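HTH-type transcriptional regulator AscG (Escherichia coli K12, PDB 3DBI) represses the asc operon as a LacI-family transcription factor that binds DNA sequence-specifically and carries a sugar-binding-type regulatory domain. Local coordinates at residues Met124-Phe129 with Val148-Leu153; Ala185-Ser190 with Leu218-Lys223. One frame throughout, in Å; residues are numbered along the deposited sequence.

Contact 1: residues Met124-Phe129 with Val148-Leu153; sequences MIYPRF and VLNRRL. With PO4 (phosphate ion), chain D.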
loop_
_atom_site.group_PDB
_atom_site.type_symbol
_atom_site.label_atom_id
_atom_site.label_comp_id
_atom_site.label_asym_id
_atom_site.label_seq_id
_atom_site.Cartn_x
_atom_site.Cartn_y
_atom_site.Cartn_z
HETATM N N MSE A 124 -5.040 0.689 20.645
HETATM C CA MSE A 124 -5.078 1.655 19.555
HETATM C C MSE A 124 -5.932 1.103 18.432
HETATM O O MSE A 124 -5.883 -0.097 18.142
HETATM C CB MSE A 124 -3.669 1.949 19.042
HETATM C CG MSE A 124 -2.588 1.866 20.107
HETATM SE SE MSE A 124 -0.876 2.305 19.375
HETATM C CE MSE A 124 -1.175 4.236 19.291
ATOM N N ILE A 125 -6.703 1.983 17.798
ATOM C CA ILE A 125 -7.628 1.587 16.744
ATOM C C ILE A 125 -7.826 2.711 15.713
ATOM O O ILE A 125 -7.858 3.887 16.063
ATOM C CB ILE A 125 -8.995 1.100 17.349
ATOM C CG1 ILE A 125 -9.977 0.656 16.259
ATOM C CG2 ILE A 125 -9.613 2.167 18.276
ATOM C CD1 ILE A 125 -11.207 -0.098 16.776
ATOM N N TYR A 126 -7.893 2.326 14.441
ATOM C CA TYR A 126 -8.431 3.162 13.379
ATOM C C TYR A 126 -9.732 2.484 12.935
ATOM O O TYR A 126 -9.717 1.573 12.119
ATOM C CB TYR A 126 -7.413 3.305 12.237
ATOM C CG TYR A 126 -7.904 3.965 10.954
ATOM C CD1 TYR A 126 -8.964 4.883 10.950
ATOM C CD2 TYR A 126 -7.279 3.686 9.738
ATOM C CE1 TYR A 126 -9.405 5.482 9.754
ATOM C CE2 TYR A 126 -7.697 4.281 8.550
ATOM C CZ TYR A 126 -8.758 5.177 8.560
ATOM O OH TYR A 126 -9.165 5.765 7.376
ATOM N N PRO A 127 -10.868 2.924 13.501
ATOM C CA PRO A 127 -12.160 2.274 13.285
ATOM C C PRO A 127 -12.828 2.577 11.942
ATOM O O PRO A 127 -12.996 3.740 11.569
ATOM C CB PRO A 127 -13.008 2.802 14.441
ATOM C CG PRO A 127 -12.418 4.117 14.774
ATOM C CD PRO A 127 -10.968 4.071 14.420
ATOM N N ARG A 128 -13.206 1.518 11.234
ATOM C CA ARG A 128 -13.912 1.636 9.962
ATOM C C ARG A 128 -15.435 1.709 10.194
ATOM O O ARG A 128 -16.122 2.528 9.580
ATOM C CB ARG A 128 -13.486 0.486 9.017
ATOM C CG ARG A 128 -14.461 0.042 7.899
ATOM C CD ARG A 128 -14.705 1.044 6.769
ATOM N NE ARG A 128 -13.476 1.681 6.314
ATOM C CZ ARG A 128 -13.240 2.990 6.360
ATOM N NH1 ARG A 128 -14.162 3.841 6.823
ATOM N NH2 ARG A 128 -12.072 3.449 5.926
ATOM N N PHE A 129 -15.950 0.877 11.099
ATOM C CA PHE A 129 -17.396 0.802 11.334
ATOM C C PHE A 129 -17.830 1.468 12.645
ATOM O O PHE A 129 -18.829 2.187 12.675
ATOM C CB PHE A 129 -17.879 -0.651 11.306
ATOM C CG PHE A 129 -17.707 -1.340 9.976
ATOM C CD1 PHE A 129 -18.667 -1.198 8.969
ATOM C CD2 PHE A 129 -16.600 -2.163 9.741
ATOM C CE1 PHE A 129 -18.517 -1.851 7.737
ATOM C CE2 PHE A 129 -16.434 -2.813 8.509
ATOM C CZ PHE A 129 -17.396 -2.658 7.508
ATOM N N VAL A 148 -7.588 6.657 19.379
ATOM C CA VAL A 148 -8.320 6.607 18.115
ATOM C C VAL A 148 -7.599 7.446 17.070
ATOM O O VAL A 148 -7.302 8.623 17.302
ATOM C CB VAL A 148 -9.779 7.106 18.278
ATOM C CG1 VAL A 148 -10.570 6.892 16.996
ATOM C CG2 VAL A 148 -10.467 6.389 19.440
ATOM N N LEU A 149 -7.313 6.833 15.927
ATOM C CA LEU A 149 -6.641 7.508 14.841
ATOM C C LEU A 149 -7.631 7.897 13.739
ATOM O O LEU A 149 -8.526 7.118 13.409
ATOM C CB LEU A 149 -5.546 6.595 14.280
ATOM C CG LEU A 149 -4.779 7.049 13.039
ATOM C CD1 LEU A 149 -3.871 8.226 13.361
ATOM C CD2 LEU A 149 -3.994 5.889 12.489
ATOM N N ASN A 150 -7.467 9.107 13.200
ATOM C CA ASN A 150 -8.196 9.592 12.013
ATOM C C ASN A 150 -9.707 9.771 12.214
ATOM O O ASN A 150 -10.500 9.665 11.273
ATOM C CB ASN A 150 -7.880 8.735 10.773
ATOM C CG ASN A 150 -8.206 9.440 9.461
ATOM O OD1 ASN A 150 -8.165 10.667 9.369
ATOM N ND2 ASN A 150 -8.545 8.659 8.445
ATOM N N ARG A 151 -10.095 10.050 13.456
ATOM C CA ARG A 151 -11.488 10.257 13.841
ATOM C C ARG A 151 -11.478 11.302 14.940
ATOM O O ARG A 151 -10.508 11.382 15.697
ATOM C CB ARG A 151 -12.096 8.963 14.398
ATOM C CG ARG A 151 -12.184 7.759 13.444
ATOM C CD ARG A 151 -13.338 7.912 12.464
ATOM N NE ARG A 151 -13.425 6.793 11.528
ATOM C CZ ARG A 151 -12.948 6.815 10.288
ATOM N NH1 ARG A 151 -12.339 7.903 9.826
ATOM N NH2 ARG A 151 -13.080 5.747 9.510
ATOM N N ARG A 152 -12.539 12.102 15.049
ATOM C CA ARG A 152 -12.608 13.100 16.123
ATOM C C ARG A 152 -13.615 12.713 17.200
ATOM O O ARG A 152 -14.815 12.630 16.930
ATOM C CB ARG A 152 -12.936 14.499 15.579
ATOM C CG ARG A 152 -12.745 15.606 16.622
ATOM C CD ARG A 152 -13.331 16.953 16.226
ATOM N NE ARG A 152 -14.761 16.866 15.985
ATOM C CZ ARG A 152 -15.736 17.082 16.864
ATOM N NH1 ARG A 152 -15.496 17.452 18.117
ATOM N NH2 ARG A 152 -16.984 16.927 16.453
ATOM N N LEU A 153 -13.127 12.488 18.416
ATOM C CA LEU A 153 -14.006 12.183 19.539
ATOM C C LEU A 153 -14.592 13.466 20.140
ATOM O O LEU A 153 -13.873 14.455 20.331
ATOM C CB LEU A 153 -13.261 11.391 20.614
ATOM C CG LEU A 153 -12.821 9.959 20.313
ATOM C CD1 LEU A 153 -11.813 9.502 21.346
ATOM C CD2 LEU A 153 -13.993 9.005 20.254
HETATM P P PO4 D . -12.380 6.768 6.268
HETATM O O1 PO4 D . -11.838 5.706 7.196
HETATM O O2 PO4 D . -11.268 7.305 5.404
HETATM O O3 PO4 D . -13.432 6.167 5.372
HETATM O O4 PO4 D . -12.963 7.884 7.100
#
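Tyr126, Arg128 and Arg151 converge on a single phosphate oxygen, and the contact between the two segments is organised around that anion. NH2 of Arg151 meets phosphate O1 at 2.6 Å in a nearly straight bond (168°), in the plane of its guanidinium, while its NH1 reaches O4 of the same ion. NH2 of Arg128 also stands 2.6 Å from phosphate O1, NH1 of Arg128 holds O3, and the hydroxyl of Tyr126 adds a weak bond to O1. NH1 of Arg128 and NH2 of Arg151 come close without bonding to each other, and the phosphate they share probably offsets their like charges.

Behind this shell, Arg151 is anchored at several points. Its NE and NH2 both lean on the carbonyl oxygen of Pro127 through weak, bent bonds, NH1 donates to Asn150 O (2.9 Å), and CE1 of Tyr126 sits 3.4 Å above one face of the guanidinium, near its rim. With CG anti to the carbonyl carbon (chi1 -63°), Arg151 CG lies 3.9 Å from Pro127 CG, and the bend at chi2 turns the chain toward the phosphate. Replacing Arg151 by alanine is likely to leave Pro127 O without two side-chain donors and the phosphate without these bonds at O1 and O4. Asn150 ND2 donates a weak hydrogen bond to Tyr126 OH, while its OD1 is hydrogen-bonded to His165.

Further out, Pro127 CD packs on Val148 CG1 (3.8 Å), and Leu149 N donates to Ile125 O at 3.0 Å, fixing the parallel register. Ser193, Thr195 and His74 complete the phosphate's shell. The ion probably came from the crystallisation liquor, and its place at the C-terminal ends of parallel strands in a beta-alpha-beta unit is consistent with the effector pocket of LacI-family regulators.

Contact 2: residues Ala185-Ser190 with Leu218-Lys223; sequences AFLTGS and LIANGK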
loop_
_atom_site.group_PDB
_atom_site.type_symbol
_atom_site.label_atom_id
_atom_site.label_comp_id
_atom_site.label_asym_id
_atom_site.label_seq_id
_atom_site.Cartn_x
_atom_site.Cartn_y
_atom_site.Cartn_z
ATOM N N ALA A 185 -15.959 20.060 -10.893
ATOM C CA ALA A 185 -16.555 18.755 -10.645
ATOM C C ALA A 185 -15.955 18.088 -9.394
ATOM O O ALA A 185 -14.826 18.402 -9.002
ATOM C CB ALA A 185 -16.382 17.865 -11.867
ATOM N N PHE A 186 -16.718 17.185 -8.771
ATOM C CA PHE A 186 -16.280 16.491 -7.555
ATOM C C PHE A 186 -16.618 15.004 -7.614
ATOM O O PHE A 186 -17.764 14.623 -7.883
ATOM C CB PHE A 186 -16.895 17.122 -6.308
ATOM C CG PHE A 186 -16.293 16.640 -4.996
ATOM C CD1 PHE A 186 -15.260 17.343 -4.393
ATOM C CD2 PHE A 186 -16.790 15.509 -4.348
ATOM C CE1 PHE A 186 -14.713 16.926 -3.184
ATOM C CE2 PHE A 186 -16.244 15.079 -3.142
ATOM C CZ PHE A 186 -15.202 15.795 -2.560
ATOM N N LEU A 187 -15.609 14.169 -7.361
ATOM C CA LEU A 187 -15.811 12.732 -7.221
ATOM C C LEU A 187 -15.691 12.337 -5.749
ATOM O O LEU A 187 -14.676 12.612 -5.110
ATOM C CB LEU A 187 -14.813 11.952 -8.087
ATOM C CG LEU A 187 -14.780 12.266 -9.590
ATOM C CD1 LEU A 187 -13.791 11.383 -10.308
ATOM C CD2 LEU A 187 -16.149 12.117 -10.237
ATOM N N THR A 188 -16.731 11.709 -5.209
ATOM C CA THR A 188 -16.753 11.401 -3.782
ATOM C C THR A 188 -16.109 10.057 -3.543
ATOM O O THR A 188 -15.999 9.249 -4.463
ATOM C CB THR A 188 -18.192 11.344 -3.185
ATOM O OG1 THR A 188 -18.868 10.181 -3.674
ATOM C CG2 THR A 188 -19.006 12.594 -3.521
ATOM N N GLY A 189 -15.701 9.810 -2.303
ATOM C CA GLY A 189 -15.389 8.453 -1.865
ATOM C C GLY A 189 -16.696 7.746 -1.546
ATOM O O GLY A 189 -17.756 8.153 -2.023
ATOM N N SER A 190 -16.629 6.691 -0.741
ATOM C CA SER A 190 -17.818 5.947 -0.327
ATOM C C SER A 190 -18.762 6.802 0.516
ATOM O O SER A 190 -18.311 7.598 1.348
ATOM C CB SER A 190 -17.415 4.697 0.453
ATOM O OG SER A 190 -16.713 3.797 -0.380
ATOM N N LEU A 218 -22.587 18.321 -11.031
ATOM C CA LEU A 218 -21.125 18.232 -11.029
ATOM C C LEU A 218 -20.562 17.264 -9.978
ATOM O O LEU A 218 -19.346 17.065 -9.906
ATOM C CB LEU A 218 -20.503 19.620 -10.832
ATOM C CG LEU A 218 -20.766 20.727 -11.857
ATOM C CD1 LEU A 218 -20.160 22.037 -11.377
ATOM C CD2 LEU A 218 -20.227 20.356 -13.224
ATOM N N ILE A 219 -21.436 16.667 -9.172
ATOM C CA ILE A 219 -21.016 15.754 -8.110
ATOM C C ILE A 219 -21.343 14.314 -8.498
ATOM O O ILE A 219 -22.503 13.987 -8.754
ATOM C CB ILE A 219 -21.688 16.101 -6.760
ATOM C CG1 ILE A 219 -21.305 17.512 -6.315
ATOM C CG2 ILE A 219 -21.307 15.089 -5.698
ATOM C CD1 ILE A 219 -22.189 18.080 -5.213
ATOM N N ALA A 220 -20.319 13.463 -8.550
ATOM C CA ALA A 220 -20.514 12.036 -8.830
ATOM C C ALA A 220 -19.963 11.116 -7.737
ATOM O O ALA A 220 -18.946 11.408 -7.101
ATOM C CB ALA A 220 -19.938 11.664 -10.182
ATOM N N ASN A 221 -20.668 10.006 -7.536
ATOM C CA ASN A 221 -20.352 8.999 -6.528
ATOM C C ASN A 221 -19.133 8.190 -6.927
ATOM O O ASN A 221 -18.949 7.873 -8.105
ATOM C CB ASN A 221 -21.549 8.053 -6.375
ATOM C CG ASN A 221 -21.336 6.988 -5.305
ATOM O OD1 ASN A 221 -21.252 7.288 -4.113
ATOM N ND2 ASN A 221 -21.263 5.735 -5.734
ATOM N N GLY A 222 -18.304 7.852 -5.945
ATOM C CA GLY A 222 -17.179 6.956 -6.173
ATOM C C GLY A 222 -16.986 5.980 -5.033
ATOM O O GLY A 222 -17.725 5.999 -4.042
ATOM N N LYS A 223 -15.969 5.136 -5.177
ATOM C CA LYS A 223 -15.722 4.015 -4.272
ATOM C C LYS A 223 -14.244 3.907 -3.872
ATOM O O LYS A 223 -13.778 2.812 -3.539
ATOM C CB LYS A 223 -16.162 2.704 -4.942
ATOM C CG LYS A 223 -17.653 2.431 -4.920
ATOM C CD LYS A 223 -18.059 1.433 -6.011
ATOM C CE LYS A 223 -17.566 0.015 -5.723
ATOM N NZ LYS A 223 -17.895 -0.915 -6.840
#
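Backbone hydrogen bonds tie Phe186 to both Leu218 and Ala220, the alternating pattern by which a parallel strand straddles its neighbour. Phe186 N donates to Leu218 O, Ala220 N returns a bond to Phe186 O, and Thr188 N continues the ladder to Ala220 O, each at 2.9 Å. The last two approach their carbonyls almost head-on, at 174° and 169°. CA-H...O contacts from Ala185, Ile219 and Leu187 run alongside these bonds.

Side-chain polar contacts take over where the ladder ends. Thr188 OG1 donates to Gly189 O at 2.8 Å, in the carbonyl plane on a lone pair, and accepts a weak bond from Gly222 N. Chi1 of 71° puts this hydroxyl between the backbone N and the carbonyl carbon of its own residue, from where it can serve both partners. Gly222 has no side chain, and a CB there would run into Thr188 O, so the close passage of the two chains depends on its absence.

Apolar packing divides between the two faces of the sheet. On one, Leu187 CD2 rests on Ala220 CB at 3.8 Å. On the other, the methyls Thr188 CG2 and Ile219 CG2 meet at 4.0 Å, with the side chains crossing at about a right angle, and Phe186 CB lies more loosely against Ile219 CG1 (4.4 Å).

The pair closes the beta-alpha-beta unit of strand 184-187, helix 194-209 and strand 219-220. Tyr203 and Leu200 of that helix cover the Phe186 face, whereas Leu236 of helix 226-238 backs Ala185 and Leu187. Strand 184-187 is flanked by strand 245-248 across from 219-220, which is the outermost strand of the sheet within this chain.

In the fold
The two contacts illustrate how one building plan recurs in a periplasmic-binding-protein-like fold: each joins neighbouring parallel strands of a beta-alpha-beta unit, but in two different sheets. Contact 1 pairs inner strands, 122-125 and 146-149, while contact 2 pairs strand 184-187 with the edge strand 219-220. They lie on opposite sides of the chain's centre, with their own centres 23 Å apart, and they do not touch, although their nearest atoms come within about 7 Å. The phosphate held at contact 1 is also gripped by Ser193 and Thr195, which follow shortly after the 185-190 segment, so the anion links the surroundings of both contacts.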